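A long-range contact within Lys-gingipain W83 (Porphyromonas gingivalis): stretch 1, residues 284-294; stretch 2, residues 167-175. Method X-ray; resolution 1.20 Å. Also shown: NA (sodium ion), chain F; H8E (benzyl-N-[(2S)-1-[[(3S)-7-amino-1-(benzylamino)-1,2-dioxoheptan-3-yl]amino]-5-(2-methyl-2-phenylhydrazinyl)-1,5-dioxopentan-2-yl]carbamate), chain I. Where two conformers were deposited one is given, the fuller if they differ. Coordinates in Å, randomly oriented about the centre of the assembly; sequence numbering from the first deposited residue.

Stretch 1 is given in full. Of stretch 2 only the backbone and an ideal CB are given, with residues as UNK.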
ATOM      1  N   TYR A 284       6.524 -15.670 -11.168  1.00  8.37           N
ATOM      2  CA  TYR A 284       6.519 -17.110 -11.402  1.00  8.62           C
ATOM      3  C   TYR A 284       5.323 -17.746 -10.781  1.00  8.08           C
ATOM      4  O   TYR A 284       4.832 -17.333  -9.725  1.00  8.40           O
ATOM      5  CB  TYR A 284       7.813 -17.747 -10.822  1.00  9.24           C
ATOM      6  CG  TYR A 284       9.001 -17.430 -11.691  1.00  8.99           C
ATOM      7  CD1 TYR A 284       9.636 -16.185 -11.632  1.00  9.70           C
ATOM      8  CD2 TYR A 284       9.449 -18.348 -12.639  1.00 10.79           C
ATOM      9  CE1 TYR A 284      10.647 -15.859 -12.526  1.00 11.02           C
ATOM     10  CE2 TYR A 284      10.468 -18.036 -13.530  1.00 12.66           C
ATOM     11  CZ  TYR A 284      11.082 -16.812 -13.447  1.00 12.66           C
ATOM     12  OH  TYR A 284      12.121 -16.594 -14.326  1.00 16.41           O
ATOM     13  N   TRP A 285       4.834 -18.811 -11.444  1.00  8.41           N
ATOM     14  CA  TRP A 285       3.610 -19.450 -10.959  1.00  9.29           C
ATOM     15  C   TRP A 285       3.740 -19.971  -9.546  1.00  8.74           C
ATOM     16  O   TRP A 285       2.789 -19.847  -8.762  1.00  8.91           O
ATOM     17  CB  TRP A 285       3.221 -20.582 -11.924  1.00  9.59           C
ATOM     18  CG  TRP A 285       2.565 -20.099 -13.187  1.00  8.60           C
ATOM     19  CD1 TRP A 285       3.150 -19.951 -14.408  1.00  8.87           C
ATOM     20  CD2 TRP A 285       1.204 -19.630 -13.334  1.00  8.74           C
ATOM     21  NE1 TRP A 285       2.236 -19.454 -15.323  1.00  8.61           N
ATOM     22  CE2 TRP A 285       1.046 -19.248 -14.690  1.00  8.90           C
ATOM     23  CE3 TRP A 285       0.108 -19.515 -12.458  1.00  9.74           C
ATOM     24  CZ2 TRP A 285      -0.157 -18.775 -15.195  1.00  9.64           C
ATOM     25  CZ3 TRP A 285      -1.101 -19.056 -12.968  1.00  9.46           C
ATOM     26  CH2 TRP A 285      -1.213 -18.678 -14.318  1.00  9.52           C
ATOM     27  N   GLY A 286       4.849 -20.641  -9.205  1.00  8.76           N
ATOM     28  CA  GLY A 286       4.950 -21.216  -7.862  1.00  9.95           C
ATOM     29  C   GLY A 286       5.019 -20.183  -6.762  1.00  8.73           C
ATOM     30  O   GLY A 286       4.185 -20.137  -5.863  1.00  8.89           O
ATOM     31  N   GLU A 287       6.003 -19.260  -6.862  1.00  8.84           N
ATOM     32  CA  GLU A 287       6.122 -18.216  -5.831  1.00  8.67           C
ATOM     33  C   GLU A 287       4.863 -17.356  -5.784  1.00  8.13           C
ATOM     34  O   GLU A 287       4.483 -16.988  -4.684  1.00  8.17           O
ATOM     35  CB  GLU A 287       7.344 -17.340  -6.027  1.00  9.54           C
ATOM     36  CG  GLU A 287       8.634 -17.857  -5.400  1.00 10.25           C
ATOM     37  CD  GLU A 287       9.392 -18.917  -6.169  1.00 11.17           C
ATOM     38  OE1 GLU A 287       8.837 -19.506  -7.128  1.00 11.54           O
ATOM     39  OE2 GLU A 287      10.580 -19.146  -5.798  1.00 11.67           O
ATOM     40  N   ASP A 288       4.221 -17.039  -6.933  1.00  8.12           N
ATOM     41  CA  ASP A 288       3.002 -16.223  -6.829  1.00  7.93           C
ATOM     42  C   ASP A 288       1.891 -16.981  -6.110  1.00  7.85           C
ATOM     43  O   ASP A 288       1.030 -16.374  -5.459  1.00  8.33           O
ATOM     44  CB  ASP A 288       2.497 -15.783  -8.200  1.00  9.15           C
ATOM     45  CG  ASP A 288       3.096 -14.517  -8.774  1.00  8.17           C
ATOM     46  OD1 ASP A 288       3.991 -13.902  -8.108  1.00  8.52           O
ATOM     47  OD2 ASP A 288       2.631 -14.103  -9.844  1.00  8.73           O
ATOM     48  N   TYR A 289       1.843 -18.332  -6.269  1.00  7.74           N
ATOM     49  CA  TYR A 289       0.837 -19.133  -5.550  1.00  7.96           C
ATOM     50  C   TYR A 289       1.016 -18.932  -4.030  1.00  7.92           C
ATOM     51  O   TYR A 289       0.082 -18.629  -3.318  1.00  8.18           O
ATOM     52  CB  TYR A 289       0.971 -20.583  -6.003  1.00  7.99           C
ATOM     53  CG  TYR A 289      -0.023 -21.598  -5.502  1.00  8.58           C
ATOM     54  CD1 TYR A 289      -1.374 -21.278  -5.312  1.00  8.52           C
ATOM     55  CD2 TYR A 289       0.339 -22.934  -5.409  1.00  9.58           C
ATOM     56  CE1 TYR A 289      -2.298 -22.275  -4.987  1.00  9.38           C
ATOM     57  CE2 TYR A 289      -0.587 -23.929  -5.150  1.00  9.88           C
ATOM     58  CZ  TYR A 289      -1.903 -23.594  -4.936  1.00  9.47           C
ATOM     59  OH  TYR A 289      -2.859 -24.576  -4.660  1.00 10.56           O
ATOM     60  N   TYR A 290       2.240 -19.137  -3.568  1.00  7.90           N
ATOM     61  CA  TYR A 290       2.505 -18.968  -2.142  1.00  7.99           C
ATOM     62  C   TYR A 290       2.260 -17.537  -1.699  1.00  7.75           C
ATOM     63  O   TYR A 290       1.719 -17.303  -0.616  1.00  8.68           O
ATOM     64  CB  TYR A 290       3.984 -19.332  -1.796  1.00  9.32           C
ATOM     65  CG  TYR A 290       4.417 -20.679  -2.345  1.00  9.55           C
ATOM     66  CD1 TYR A 290       3.624 -21.808  -2.171  1.00  9.59           C
ATOM     67  CD2 TYR A 290       5.644 -20.828  -2.979  1.00  9.66           C
ATOM     68  CE1 TYR A 290       4.009 -23.039  -2.692  1.00 12.03           C
ATOM     69  CE2 TYR A 290       6.052 -22.057  -3.480  1.00 10.25           C
ATOM     70  CZ  TYR A 290       5.233 -23.160  -3.320  1.00 11.12           C
ATOM     71  OH  TYR A 290       5.645 -24.371  -3.831  1.00 11.94           O
ATOM     72  N   TRP A 291       2.651 -16.579  -2.562  1.00  7.63           N
ATOM     73  CA  TRP A 291       2.460 -15.149  -2.260  1.00  7.59           C
ATOM     74  C   TRP A 291       1.043 -14.862  -1.831  1.00  7.87           C
ATOM     75  O   TRP A 291       0.804 -14.239  -0.807  1.00  8.23           O
ATOM     76  CB  TRP A 291       2.856 -14.367  -3.510  1.00  8.48           C
ATOM     77  CG  TRP A 291       3.128 -12.907  -3.357  1.00  7.81           C
ATOM     78  CD1 TRP A 291       4.366 -12.339  -3.316  1.00  7.89           C
ATOM     79  CD2 TRP A 291       2.188 -11.817  -3.393  1.00  8.17           C
ATOM     80  NE1 TRP A 291       4.265 -10.975  -3.310  1.00  8.16           N
ATOM     81  CE2 TRP A 291       2.937 -10.620  -3.388  1.00  8.01           C
ATOM     82  CE3 TRP A 291       0.790 -11.732  -3.467  1.00  8.62           C
ATOM     83  CZ2 TRP A 291       2.351  -9.358  -3.485  1.00  8.61           C
ATOM     84  CZ3 TRP A 291       0.198 -10.472  -3.486  1.00  9.09           C
ATOM     85  CH2 TRP A 291       0.971  -9.300  -3.523  1.00  8.37           C
ATOM     86  N   SER A 292       0.066 -15.375  -2.596  1.00  7.90           N
ATOM     87  CA  SER A 292      -1.335 -15.111  -2.274  1.00  7.80           C
ATOM     88  C   SER A 292      -1.916 -15.977  -1.199  1.00  8.15           C
ATOM     89  O   SER A 292      -2.671 -15.471  -0.352  1.00  8.49           O
ATOM     90  CB  SER A 292      -2.240 -15.234  -3.499  1.00  8.36           C
ATOM     91  OG  SER A 292      -1.923 -14.247  -4.475  1.00  8.77           O
ATOM     92  N   VAL A 293      -1.637 -17.303  -1.201  1.00  8.64           N
ATOM     93  CA  VAL A 293      -2.308 -18.262  -0.326  0.50  8.65           C
ATOM     94  C   VAL A 293      -1.539 -18.609   0.938  1.00  8.76           C
ATOM     95  O   VAL A 293      -2.147 -18.952   1.968  1.00  9.89           O
ATOM     96  CB  VAL A 293      -2.516 -19.541  -1.175  0.50 10.66           C
ATOM     97  CG1 VAL A 293      -2.876 -20.752  -0.339  0.50  9.35           C
ATOM     98  CG2 VAL A 293      -3.582 -19.299  -2.242  0.50 10.85           C
ATOM     99  N   GLY A 294      -0.200 -18.595   0.836  1.00  8.50           N
ATOM    100  CA  GLY A 294       0.687 -19.068   1.899  1.00  8.89           C
ATOM    101  C   GLY A 294       1.536 -20.208   1.371  1.00  8.49           C
ATOM    102  O   GLY A 294       1.242 -20.841   0.342  1.00  9.12           O
ATOM    103  N   UNK A 167      -3.086 -23.687 -10.469  1.00  8.83           N
ATOM    104  CA  UNK A 167      -2.737 -22.648  -9.490  1.00  8.93           C
ATOM    105  C   UNK A 167      -3.704 -21.461  -9.529  1.00  8.45           C
ATOM    106  O   UNK A 167      -4.063 -20.967  -8.479  1.00  8.82           O
ATOM    107  CB  UNK A 167      -1.311 -22.154  -9.740  1.00  8.93           C
ATOM    108  N   UNK A 168      -4.080 -20.976 -10.719  1.00  8.71           N
ATOM    109  CA  UNK A 168      -4.905 -19.759 -10.757  1.00  9.14           C
ATOM    110  C   UNK A 168      -6.226 -19.934 -10.039  1.00  8.72           C
ATOM    111  O   UNK A 168      -6.617 -19.131  -9.158  1.00  8.97           O
ATOM    112  CB  UNK A 168      -5.168 -19.342 -12.206  1.00  9.14           C
ATOM    113  N   UNK A 169      -6.951 -21.014 -10.399  1.00  9.14           N
ATOM    114  CA  UNK A 169      -8.250 -21.231  -9.754  1.00  9.65           C
ATOM    115  C   UNK A 169      -8.127 -21.522  -8.241  1.00  9.04           C
ATOM    116  O   UNK A 169      -8.816 -20.903  -7.443  1.00  9.85           O
ATOM    117  CB  UNK A 169      -8.973 -22.390 -10.442  1.00  9.65           C
ATOM    118  N   UNK A 170      -7.191 -22.391  -7.817  1.00  9.20           N
ATOM    119  CA  UNK A 170      -7.040 -22.594  -6.360  1.00  9.54           C
ATOM    120  C   UNK A 170      -6.727 -21.293  -5.622  1.00  8.94           C
ATOM    121  O   UNK A 170      -7.198 -21.091  -4.508  1.00  9.23           O
ATOM    122  CB  UNK A 170      -5.932 -23.613  -6.083  1.00  9.54           C
ATOM    123  N   UNK A 171      -5.915 -20.399  -6.243  1.00  8.52           N
ATOM    124  CA  UNK A 171      -5.597 -19.108  -5.587  1.00  8.40           C
ATOM    125  C   UNK A 171      -6.876 -18.306  -5.335  1.00  8.58           C
ATOM    126  O   UNK A 171      -7.152 -17.888  -4.191  1.00  9.05           O
ATOM    127  CB  UNK A 171      -4.628 -18.290  -6.443  1.00  8.40           C
ATOM    128  N   UNK A 172      -7.658 -18.079  -6.406  1.00  8.61           N
ATOM    129  CA  UNK A 172      -8.844 -17.214  -6.256  1.00  9.33           C
ATOM    130  C   UNK A 172      -9.888 -17.901  -5.381  1.00  8.64           C
ATOM    131  O   UNK A 172     -10.536 -17.236  -4.556  1.00  9.10           O
ATOM    132  CB  UNK A 172      -9.444 -16.871  -7.621  1.00  9.33           C
ATOM    133  N   UNK A 173     -10.037 -19.224  -5.496  1.00  8.95           N
ATOM    134  CA  UNK A 173     -10.990 -19.952  -4.655  1.00  9.15           C
ATOM    135  C   UNK A 173     -10.627 -19.846  -3.186  1.00  9.03           C
ATOM    136  O   UNK A 173     -11.520 -19.782  -2.332  1.00  9.84           O
ATOM    137  CB  UNK A 173     -11.053 -21.424  -5.069  1.00  9.15           C
ATOM    138  N   UNK A 174      -9.337 -19.882  -2.836  1.00  9.09           N
ATOM    139  CA  UNK A 174      -8.917 -19.727  -1.432  1.00  9.33           C
ATOM    140  C   UNK A 174      -9.325 -18.335  -0.930  1.00  8.58           C
ATOM    141  O   UNK A 174      -9.928 -18.206   0.122  1.00  9.12           O
ATOM    142  CB  UNK A 174      -7.407 -19.929  -1.288  1.00  9.33           C
ATOM    143  N   UNK A 175      -9.023 -17.300  -1.721  1.00  9.20           N
ATOM    144  CA  UNK A 175      -9.441 -15.945  -1.357  1.00  9.08           C
ATOM    145  C   UNK A 175     -10.943 -15.825  -1.098  1.00  9.08           C
ATOM    146  O   UNK A 175     -11.375 -15.202  -0.106  1.00  9.77           O
ATOM    147  CB  UNK A 175      -9.039 -14.969  -2.465  1.00  9.08           C
TER
HETATM  148 NA    NA F 704      -2.668 -19.556   4.165  1.00  8.95          NA
HETATM  149  CAQ H8E I 707       3.273 -11.564 -22.145  1.00 20.28           C
HETATM  150  CAK H8E I 707       2.236 -11.177 -23.020  1.00 18.43           C
HETATM  151  CAH H8E I 707       1.240 -12.092 -23.367  1.00 19.32           C
HETATM  152  CAL H8E I 707       1.257 -13.396 -22.882  1.00 20.57           C
HETATM  153  CAR H8E I 707       2.300 -13.751 -22.040  1.00 18.16           C
HETATM  154  CBO H8E I 707       3.284 -12.866 -21.624  1.00 14.67           C
HETATM  155  CBA H8E I 707       4.323 -13.348 -20.801  1.00 15.53           C
HETATM  156  NBE H8E I 707       3.999 -13.283 -19.365  1.00 12.14           N
HETATM  157  CBL H8E I 707       4.465 -14.190 -18.462  1.00 11.20           C
HETATM  158  OAE H8E I 707       5.097 -15.192 -18.818  1.00 11.81           O
HETATM  159  CBN H8E I 707       4.148 -13.901 -16.998  1.00 10.10           C
HETATM  160  OAG H8E I 707       3.183 -13.091 -16.838  1.00  9.44           O
HETATM  161  CBS H8E I 707       4.084 -15.210 -16.150  1.00 10.83           C
HETATM  162  CBB H8E I 707       3.311 -15.041 -14.837  1.00  9.31           C
HETATM  163  CAY H8E I 707       3.148 -16.355 -14.068  1.00  9.80           C
HETATM  164  CAX H8E I 707       2.614 -16.201 -12.640  1.00  9.26           C
HETATM  165  CAW H8E I 707       1.137 -15.830 -12.613  1.00  9.00           C
HETATM  166  NAB H8E I 707       0.683 -15.733 -11.193  1.00  9.40           N
HETATM  167  NBG H8E I 707       5.407 -15.788 -15.879  1.00  9.43           N
HETATM  168  C   H8E I 707       5.825 -17.001 -16.239  1.00  9.80           C
HETATM  169  O   H8E I 707       5.188 -17.811 -16.901  1.00 10.46           O
HETATM  170  CA  H8E I 707       7.292 -17.241 -15.908  1.00  9.80           C
HETATM  171  N   H8E I 707       7.616 -18.661 -15.804  1.00  9.55           N
HETATM  172  CBK H8E I 707       7.146 -19.444 -14.801  1.00 10.08           C
HETATM  173  OAD H8E I 707       6.311 -18.986 -14.007  1.00 10.68           O
HETATM  174  OBI H8E I 707       7.614 -20.634 -14.766  1.00 11.62           O
HETATM  175  CBD H8E I 707       7.089 -21.582 -13.766  1.00 15.77           C
HETATM  176  CBP H8E I 707       7.554 -22.943 -14.036  1.00 13.89           C
HETATM  177  CAS H8E I 707       8.639 -23.502 -13.359  1.00 16.27           C
HETATM  178  CAM H8E I 707       9.097 -24.834 -13.590  1.00 17.05           C
HETATM  179  CAI H8E I 707       8.433 -25.540 -14.609  1.00 15.85           C
HETATM  180  CAN H8E I 707       7.400 -24.956 -15.326  1.00 15.45           C
HETATM  181  CAT H8E I 707       6.947 -23.675 -15.058  1.00 15.69           C
HETATM  182  CB  H8E I 707       8.171 -16.610 -17.000  1.00 10.11           C
HETATM  183  CG  H8E I 707       7.902 -17.187 -18.415  1.00 10.92           C
HETATM  184  CD  H8E I 707       8.489 -16.309 -19.479  1.00 11.85           C
HETATM  185  OE1 H8E I 707       9.679 -16.403 -19.783  1.00 14.42           O
HETATM  186  NE2 H8E I 707       7.607 -15.415 -19.963  0.54 12.45           N
HETATM  187  NBT H8E I 707       7.981 -14.390 -20.846  0.54 13.62           N
HETATM  188  CAA H8E I 707       7.748 -13.037 -20.273  0.54 13.60           C
HETATM  189  CBQ H8E I 707       7.755 -14.683 -22.226  0.54 14.50           C
HETATM  190  CAU H8E I 707       7.534 -13.671 -23.173  0.54 16.51           C
HETATM  191  CAO H8E I 707       7.376 -13.989 -24.519  0.54 19.23           C
HETATM  192  CAJ H8E I 707       7.424 -15.314 -24.933  0.54 18.96           C
HETATM  193  CAP H8E I 707       7.599 -16.331 -24.005  0.54 17.97           C
HETATM  194  CAV H8E I 707       7.786 -16.016 -22.657  0.54 15.40           C

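Two helices run nearly parallel, 7° between their N-to-C directions, with axes 9.7 Å apart at closest approach; no hydrogen bond joins them; packing and a shared sodium ion do.

Position 167 points its CB toward stretch 1, its CA 6.4 Å from the CA of Tyr-289. The ideal CB lies 4.0 Å from Trp-285 CE3 and 4.5 Å from Tyr-289 CG, a niche between two aromatic rings that suits a compact apolar group: valine, isoleucine, perhaps leucine. The residue is Val-167. Its CG1 sits at the edge of the indole, 3.8 Å from Trp-285 CE3, and 3.7 Å from Tyr-289 CB; its CG2 lies over a face of the phenol, 4.2 Å from the Tyr-289 ring centroid, a CH-pi contact.

At 168 the CB would point sideways, 4.1 Å from Trp-285 CZ3. A small residue is the cautious choice, though helical angles (-60/-51) do not demand glycine. It is Gly-168, whose backbone N approaches Trp-285 CZ3 at 4.2 Å.

Position 169 is out of reach and stretch 1 sets no preference; it is Gln-169.

Position 170 faces Tyr-289, its ideal CB 3.5 Å from Tyr-289 OH, so something short fits. Phi of -58° also permits proline, and the N has no bond to the preceding turn. Pro-170 is found at this kink, its CB 3.6 Å from Tyr-289 OH.

At 171 the CB points sideways, 4.4 Å from Val-293 CG2, 4.6 Å from Tyr-289 CD1 and 4.9 Å from Ser-292 CB. Valine, threonine, serine or alanine would suit. Thr-171 takes the m rotamer: OG1 turns back to donate to Val-167 O at 2.8 Å, and CG2 packs 3.6 Å from Ser-292 CB.

Position 172 points away and 173 is out of reach, so stretch 1 demands nothing of either; they are Ile-172 and Lys-173.

Position 174 points toward stretch 1, its ideal CB 4.0 Å from Val-293 CG2. Beyond lie the valine methyls and, farther on, the sodium ion held by Val-293 O at 2.3 Å from NA. An apolar side chain would answer the methyls; a long one ending in oxygen could also reach the metal. Tyr-174 does both. Val-293 CG1 lies over its ring face, 3.9 Å from the centroid of Tyr-174, while Tyr-174 OH binds NA at 2.5 Å, so the ion links the helices.

At 175 a CB would meet nothing of stretch 1 within 5.5 Å, and phi/psi are ordinary helical, so the choice is open; Gly-175 continues the helix.

Stretch 2 (167-175) VGQPTIKYG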
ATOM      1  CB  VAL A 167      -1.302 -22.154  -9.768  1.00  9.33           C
ATOM      2  CG1 VAL A 167      -1.010 -20.803  -9.106  1.00 10.08           C
ATOM      3  CG2 VAL A 167      -0.288 -23.194  -9.274  1.00 10.32           C
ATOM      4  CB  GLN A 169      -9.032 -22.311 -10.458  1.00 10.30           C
ATOM      5  CG  GLN A 169      -9.473 -21.928 -11.876  1.00 10.78           C
ATOM      6  CD  GLN A 169     -10.480 -22.896 -12.409  1.00 11.55           C
ATOM      7  OE1 GLN A 169     -11.415 -23.285 -11.684  1.00 14.23           O
ATOM      8  NE2 GLN A 169     -10.297 -23.281 -13.649  1.00 12.27           N
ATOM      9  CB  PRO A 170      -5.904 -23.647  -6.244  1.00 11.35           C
ATOM     10  CG  PRO A 170      -6.000 -24.412  -7.567  1.00 13.57           C
ATOM     11  CD  PRO A 170      -6.426 -23.407  -8.596  1.00 10.10           C
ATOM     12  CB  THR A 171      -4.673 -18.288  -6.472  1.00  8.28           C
ATOM     13  OG1 THR A 171      -3.407 -18.953  -6.635  1.00  8.63           O
ATOM     14  CG2 THR A 171      -4.402 -16.905  -5.860  1.00  9.31           C
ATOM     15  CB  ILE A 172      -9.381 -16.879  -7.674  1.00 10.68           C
ATOM     16  CG1 ILE A 172      -8.357 -16.087  -8.500  1.00 11.04           C
ATOM     17  CG2 ILE A 172     -10.744 -16.147  -7.591  1.00 12.76           C
ATOM     18  CD1 ILE A 172      -7.814 -14.850  -7.894  1.00 11.94           C
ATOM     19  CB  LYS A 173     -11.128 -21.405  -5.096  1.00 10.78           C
ATOM     20  CG  LYS A 173     -11.829 -21.551  -6.454  1.00 11.69           C
ATOM     21  CD  LYS A 173     -11.837 -23.025  -6.920  1.00 15.02           C
ATOM     22  CE  LYS A 173     -12.720 -23.188  -8.150  1.00 19.72           C
ATOM     23  NZ  LYS A 173     -12.758 -24.613  -8.572  1.00 25.15           N
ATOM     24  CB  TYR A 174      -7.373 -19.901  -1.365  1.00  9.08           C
ATOM     25  CG  TYR A 174      -6.810 -19.750   0.028  1.00  9.12           C
ATOM     26  CD1 TYR A 174      -6.570 -20.870   0.837  1.00  9.25           C
ATOM     27  CD2 TYR A 174      -6.503 -18.493   0.541  1.00  8.69           C
ATOM     28  CE1 TYR A 174      -5.997 -20.740   2.095  1.00  8.86           C
ATOM     29  CE2 TYR A 174      -5.946 -18.347   1.818  1.00  9.00           C
ATOM     30  CZ  TYR A 174      -5.708 -19.472   2.582  1.00  8.86           C
ATOM     31  OH  TYR A 174      -5.150 -19.394   3.826  1.00  9.64           O
TER
HETATM   32  O   HOH W   1      -2.992 -20.075   6.532  1.00 10.55           O
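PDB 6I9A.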